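Local coordinates for protein second substrate binding domain of putative amino acid ABC transporter (PDB 4OEN) that probably captures an amino acid outside the cell and hands it to an ABC transporter, as a substrate-binding domain of the type II periplasmic binding protein fold, at residues A[38-43]-A[201-206]; A[89-94]-A[155-160]. All coordinates share one frame; numbering follows the deposited sequence.

Contact 1: residues A[38-43]-A[201-206]; sequences KDQGFE and FNNGLA. With SO4 (sulfate ion), chain C.
Gln40, on helix 28-40, carries most of this small contact with helix 195-210, and its side chain runs across the flank of that helix at Gly204. From CB the chain starts with CG anti to the carbonyl carbon and bends at chi2 (-68°), which lays it alongside the other backbone. Gln40 CG rests 3.8 Å from Gly204 CA, an approach that Gly204, having no side chain, permits. Gln40 CD follows over Gly204 N at 3.7 Å. At the tip the amide splits its two ends between different partners. Gln40 OE1 lies 3.8 Å from Asn203 CB and accepts a short bond from a water, which in turn accepts from Asn203 ND2 and donates to O4 of a sulfate ion. The amides of Gln40 and Asn203, 61° apart in plane, are thus joined through water. Gln40 NE2 gives one hydrogen to Asp39 OD2 at 2.8 Å, nearly straight at 165°, and the other to sulfate O3 at a longer 3.2 Å. Bonds at both ends of the amide fix its rotation. Asp39, with CG anti to its backbone N, brings OD2 to 3.5 Å from Gly204 CA; OD2 also accepts from Asn207 ND2, one turn further along helix 195-210. Asn207 ND2 also bonds the sulfate, which probably came from the crystallisation liquor. After Gln40 the chain leaves the helix at Gly41 with positive phi and turns toward strand 44-47. Phe42 then packs on Leu197 and Met200 and meets Tyr5 of strand 5-8 edge-to-face, while Phe201, turned from Gln40, lies on Leu32, Ile33 and Ile36 of helix 28-40.

Contact 2: residues A[89-94]-A[155-160]; sequences ANTILG and AVMDDE
Strands 87-96 and 155-159 run antiparallel in the mixed sheet of this type II periplasmic binding protein fold, their short axes 4.5 Å apart and at 153°. Two hydrogen-bonded pairs, Ile92 with Asp158 and Gly94 with Val156, each close a ring of two backbone bonds. The non-hydrogen-bonded pair of Leu93 and Met157 lies between them, with CA-H...O contacts filling in. On the face of Leu93 and Met157 the packing is close. Met157 leaves with CG anti to its backbone N and bends at chi2 (84°), so the thioether folds back across the neighbouring strand. Met157 CG comes to 3.3 Å from Thr91 OG1, and Met157 SD lies 3.9 Å from Leu93 CD1, which also meets Ala155 CB. Helix 119-126 closes over Met157 with Phe123 and Leu124, and its Ser120 OG is hydrogen-bonded to Thr91 OG1. On the other face Gly94 leaves room for Val156 CG2, and Val156 continues onto Met144 and Leu148 of helix 141-150; buried Asp158 has OD2 bonded to Tyr145 OH. Toward Asn90 the pair becomes more open to solvent: the side chains of Thr91 and Asp159 diverge and a water bridges Asn90 O and Asp159 OD1, yet two hydrogen bonds still join Asn90 to Glu160. Helix 160-168 begins here, and its first residue, Glu160, gives its backbone N to Asn90 O at 2.9 Å, so this carbonyl accepts from both amide and water. The extended Glu160 side chain passes back beside Asn90, pointing the same way, and Ile92 CD1 touches Glu160 OE1 at 3.6 Å. Glu160 OE2 forms a salt bridge with Lys164 NZ, which probably helps hold the carboxylate. Asn90 ND2 reaches Glu160 OE1 at 2.9 Å from above the carboxylate plane, 53° out of it, although OE1 stays near the amide plane.

How the contacts relate
From the N terminus the chain passes strand 5-8 and helix 28-40, whose end supplies the first half of contact 1. It then runs through strand 87-96, the first half of contact 2, and returns in strand 155-159 to close the inner loop, 60 residues separating segments 89-94 and 155-160. Only later does helix 195-210 come back to helix 28-40 and close the outer one, so contact 2 is nested within contact 1 without crossing it. Contact 1 ties two helices together at one end of the molecule; contact 2 joins two strands of the mixed sheet. Their centres lie about 31 Å apart, on opposite sides of the chain's centre.

Contact 1: residues A[38-43]-A[201-206]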
loop_
_atom_site.group_PDB
_atom_site.type_symbol
_atom_site.label_atom_id
_atom_site.label_comp_id
_atom_site.label_asym_id
_atom_site.label_seq_id
_atom_site.Cartn_x
_atom_site.Cartn_y
_atom_site.Cartn_z
ATOM N N LYS A 38 12.660 -2.114 -18.095
ATOM C CA LYS A 38 13.651 -2.989 -18.684
ATOM C C LYS A 38 12.993 -4.065 -19.553
ATOM O O LYS A 38 13.498 -4.406 -20.622
ATOM C CB LYS A 38 14.504 -3.618 -17.587
ATOM C CG LYS A 38 15.612 -4.513 -18.120
ATOM C CD LYS A 38 16.539 -4.960 -17.007
ATOM C CE LYS A 38 17.682 -5.807 -17.553
ATOM N NZ LYS A 38 18.659 -6.174 -16.492
ATOM N N ASP A 39 11.861 -4.591 -19.095
ATOM C CA ASP A 39 11.127 -5.616 -19.839
ATOM C C ASP A 39 10.589 -5.078 -21.162
ATOM O O ASP A 39 10.577 -5.773 -22.183
ATOM C CB ASP A 39 9.976 -6.152 -18.984
ATOM C CG ASP A 39 9.121 -7.169 -19.723
ATOM O OD1 ASP A 39 9.559 -8.326 -19.829
ATOM O OD2 ASP A 39 8.007 -6.826 -20.175
ATOM N N GLN A 40 10.148 -3.826 -21.128
ATOM C CA GLN A 40 9.458 -3.196 -22.245
ATOM C C GLN A 40 10.373 -2.337 -23.106
ATOM O O GLN A 40 9.950 -1.801 -24.125
ATOM C CB GLN A 40 8.312 -2.342 -21.709
ATOM C CG GLN A 40 7.205 -3.172 -21.111
ATOM C CD GLN A 40 6.477 -3.976 -22.157
ATOM O OE1 GLN A 40 5.879 -3.418 -23.077
ATOM N NE2 GLN A 40 6.521 -5.303 -22.031
ATOM N N GLY A 41 11.618 -2.195 -22.672
ATOM C CA GLY A 41 12.622 -1.506 -23.463
ATOM C C GLY A 41 12.462 -0.004 -23.552
ATOM O O GLY A 41 12.814 0.594 -24.570
ATOM N N PHE A 42 11.933 0.616 -22.505
ATOM C CA PHE A 42 12.006 2.073 -22.438
ATOM C C PHE A 42 12.896 2.525 -21.287
ATOM O O PHE A 42 13.219 1.748 -20.390
ATOM C CB PHE A 42 10.607 2.718 -22.367
ATOM C CG PHE A 42 9.766 2.322 -21.175
ATOM C CD1 PHE A 42 9.796 3.056 -19.992
ATOM C CD2 PHE A 42 8.872 1.261 -21.269
ATOM C CE1 PHE A 42 8.981 2.709 -18.916
ATOM C CE2 PHE A 42 8.061 0.907 -20.209
ATOM C CZ PHE A 42 8.114 1.620 -19.026
ATOM N N GLU A 43 13.349 3.769 -21.371
ATOM C CA GLU A 43 14.191 4.359 -20.338
ATOM C C GLU A 43 13.358 5.237 -19.425
ATOM O O GLU A 43 12.376 5.841 -19.856
ATOM C CB GLU A 43 15.324 5.181 -20.955
ATOM C CG GLU A 43 16.405 4.356 -21.626
ATOM C CD GLU A 43 17.666 5.161 -21.883
ATOM O OE1 GLU A 43 17.609 6.407 -21.788
ATOM O OE2 GLU A 43 18.711 4.548 -22.190
ATOM N N PHE A 201 3.163 -0.373 -19.541
ATOM C CA PHE A 201 3.145 -0.741 -18.135
ATOM C C PHE A 201 2.316 -2.000 -17.952
ATOM O O PHE A 201 2.736 -2.939 -17.272
ATOM C CB PHE A 201 2.592 0.383 -17.252
ATOM C CG PHE A 201 2.619 0.057 -15.773
ATOM C CD1 PHE A 201 3.666 0.499 -14.967
ATOM C CD2 PHE A 201 1.622 -0.708 -15.198
ATOM C CE1 PHE A 201 3.697 0.190 -13.608
ATOM C CE2 PHE A 201 1.640 -1.026 -13.847
ATOM C CZ PHE A 201 2.686 -0.572 -13.047
ATOM N N ASN A 202 1.136 -2.025 -18.557
ATOM C CA ASN A 202 0.252 -3.171 -18.410
ATOM C C ASN A 202 0.869 -4.430 -19.009
ATOM O O ASN A 202 0.724 -5.507 -18.449
ATOM C CB ASN A 202 -1.099 -2.896 -19.056
ATOM C CG ASN A 202 -1.916 -1.874 -18.283
ATOM O OD1 ASN A 202 -1.646 -1.605 -17.114
ATOM N ND2 ASN A 202 -2.928 -1.320 -18.930
ATOM N N ASN A 203 1.534 -4.298 -20.154
ATOM C CA ASN A 203 2.184 -5.454 -20.769
ATOM C C ASN A 203 3.363 -5.937 -19.936
ATOM O O ASN A 203 3.573 -7.143 -19.781
ATOM C CB ASN A 203 2.648 -5.119 -22.185
ATOM C CG ASN A 203 1.495 -4.990 -23.148
ATOM O OD1 ASN A 203 0.395 -5.473 -22.876
ATOM N ND2 ASN A 203 1.734 -4.350 -24.279
ATOM N N GLY A 204 4.142 -4.990 -19.416
ATOM C CA GLY A 204 5.275 -5.313 -18.567
ATOM C C GLY A 204 4.810 -6.012 -17.300
ATOM O O GLY A 204 5.394 -7.005 -16.878
ATOM N N LEU A 205 3.735 -5.500 -16.709
ATOM C CA LEU A 205 3.184 -6.101 -15.504
ATOM C C LEU A 205 2.754 -7.545 -15.761
ATOM O O LEU A 205 3.062 -8.451 -14.971
ATOM C CB LEU A 205 1.995 -5.280 -14.984
ATOM C CG LEU A 205 1.302 -5.818 -13.726
ATOM C CD1 LEU A 205 2.244 -5.818 -12.537
ATOM C CD2 LEU A 205 0.063 -4.999 -13.410
ATOM N N ALA A 206 2.054 -7.767 -16.870
ATOM C CA ALA A 206 1.610 -9.117 -17.216
ATOM C C ALA A 206 2.801 -10.050 -17.408
ATOM O O ALA A 206 2.783 -11.198 -16.958
ATOM C CB ALA A 206 0.745 -9.092 -18.470
HETATM S S SO4 C . 5.558 -7.729 -24.908
HETATM O O1 SO4 C . 6.991 -7.661 -24.625
HETATM O O2 SO4 C . 5.214 -9.074 -25.361
HETATM O O3 SO4 C . 4.798 -7.412 -23.705
HETATM O O4 SO4 C . 5.225 -6.765 -25.953
HETATM O O HOH W 1 4.243 -4.036 -25.063
#

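Contact 2: residues A[89-94]-A[155-160]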
loop_
_atom_site.group_PDB
_atom_site.type_symbol
_atom_site.label_atom_id
_atom_site.label_comp_id
_atom_site.label_asym_id
_atom_site.label_seq_id
_atom_site.Cartn_x
_atom_site.Cartn_y
_atom_site.Cartn_z
ATOM N N ALA A 89 -5.301 -3.332 -2.152
ATOM C CA ALA A 89 -5.061 -2.842 -0.804
ATOM C C ALA A 89 -6.178 -3.303 0.114
ATOM O O ALA A 89 -7.349 -3.126 -0.195
ATOM C CB ALA A 89 -4.961 -1.333 -0.794
ATOM N N ASN A 90 -5.792 -3.920 1.223
ATOM C CA ASN A 90 -6.746 -4.412 2.203
ATOM C C ASN A 90 -6.551 -3.738 3.538
ATOM O O ASN A 90 -5.466 -3.248 3.834
ATOM C CB ASN A 90 -6.596 -5.922 2.429
ATOM C CG ASN A 90 -6.811 -6.744 1.176
ATOM O OD1 ASN A 90 -7.765 -6.544 0.440
ATOM N ND2 ASN A 90 -5.926 -7.702 0.949
ATOM N N THR A 91 -7.616 -3.732 4.344
ATOM C CA THR A 91 -7.497 -3.516 5.779
ATOM C C THR A 91 -7.459 -4.908 6.418
ATOM O O THR A 91 -8.094 -5.827 5.920
ATOM C CB THR A 91 -8.670 -2.671 6.341
ATOM O OG1 THR A 91 -8.525 -2.571 7.755
ATOM C CG2 THR A 91 -9.994 -3.307 6.040
ATOM N N ILE A 92 -6.694 -5.063 7.490
ATOM C CA ILE A 92 -6.495 -6.392 8.071
ATOM C C ILE A 92 -6.276 -6.288 9.569
ATOM O O ILE A 92 -5.767 -5.288 10.075
ATOM C CB ILE A 92 -5.298 -7.109 7.372
ATOM C CG1 ILE A 92 -5.321 -8.614 7.609
ATOM C CG2 ILE A 92 -3.962 -6.514 7.788
ATOM C CD1 ILE A 92 -4.339 -9.352 6.702
ATOM N N LEU A 93 -6.704 -7.318 10.286
ATOM C CA LEU A 93 -6.494 -7.376 11.726
ATOM C C LEU A 93 -5.056 -7.783 12.072
ATOM O O LEU A 93 -4.489 -8.692 11.456
ATOM C CB LEU A 93 -7.472 -8.377 12.367
ATOM C CG LEU A 93 -7.622 -8.235 13.884
ATOM C CD1 LEU A 93 -8.587 -7.104 14.229
ATOM C CD2 LEU A 93 -8.066 -9.561 14.514
ATOM N N GLY A 94 -4.481 -7.137 13.080
ATOM C CA GLY A 94 -3.161 -7.512 13.585
ATOM C C GLY A 94 -3.239 -7.861 15.060
ATOM O O GLY A 94 -3.942 -7.183 15.807
ATOM N N ALA A 155 -6.098 -6.192 19.845
ATOM C CA ALA A 155 -5.873 -6.291 18.411
ATOM C C ALA A 155 -5.811 -4.896 17.839
ATOM O O ALA A 155 -6.200 -3.924 18.516
ATOM C CB ALA A 155 -6.982 -7.091 17.730
ATOM N N VAL A 156 -5.295 -4.802 16.616
ATOM C CA VAL A 156 -5.387 -3.575 15.835
ATOM C C VAL A 156 -5.988 -3.889 14.478
ATOM O O VAL A 156 -5.990 -5.039 14.030
ATOM C CB VAL A 156 -4.013 -2.907 15.596
ATOM C CG1 VAL A 156 -3.310 -2.623 16.909
ATOM C CG2 VAL A 156 -3.135 -3.798 14.693
ATOM N N MET A 157 -6.519 -2.866 13.833
ATOM C CA MET A 157 -6.904 -2.942 12.426
ATOM C C MET A 157 -6.053 -1.923 11.669
ATOM O O MET A 157 -6.030 -0.762 12.060
ATOM C CB MET A 157 -8.396 -2.643 12.250
ATOM C CG MET A 157 -9.003 -3.172 10.968
ATOM S SD MET A 157 -9.478 -4.898 11.143
ATOM C CE MET A 157 -9.855 -5.347 9.444
ATOM N N ASP A 158 -5.372 -2.340 10.604
ATOM C CA ASP A 158 -4.465 -1.429 9.886
ATOM C C ASP A 158 -4.372 -1.805 8.417
ATOM O O ASP A 158 -4.905 -2.822 7.988
ATOM C CB ASP A 158 -3.069 -1.475 10.528
ATOM C CG ASP A 158 -2.247 -0.189 10.348
ATOM O OD1 ASP A 158 -2.590 0.739 9.562
ATOM O OD2 ASP A 158 -1.196 -0.118 11.019
ATOM N N ASP A 159 -3.662 -0.987 7.654
ATOM C CA ASP A 159 -3.418 -1.279 6.254
ATOM C C ASP A 159 -2.570 -2.536 6.130
ATOM O O ASP A 159 -1.507 -2.644 6.767
ATOM C CB ASP A 159 -2.695 -0.112 5.581
ATOM C CG ASP A 159 -3.549 1.126 5.507
ATOM O OD1 ASP A 159 -4.676 1.012 4.990
ATOM O OD2 ASP A 159 -3.099 2.203 5.960
ATOM N N GLU A 160 -3.017 -3.459 5.287
ATOM C CA GLU A 160 -2.300 -4.713 5.120
ATOM C C GLU A 160 -0.837 -4.551 4.649
ATOM O O GLU A 160 0.043 -5.175 5.221
ATOM C CB GLU A 160 -3.050 -5.658 4.173
ATOM C CG GLU A 160 -2.220 -6.887 3.838
ATOM C CD GLU A 160 -3.004 -7.987 3.169
ATOM O OE1 GLU A 160 -4.250 -8.048 3.325
ATOM O OE2 GLU A 160 -2.354 -8.820 2.488
HETATM O O HOH W 2 -4.331 -0.965 2.768
#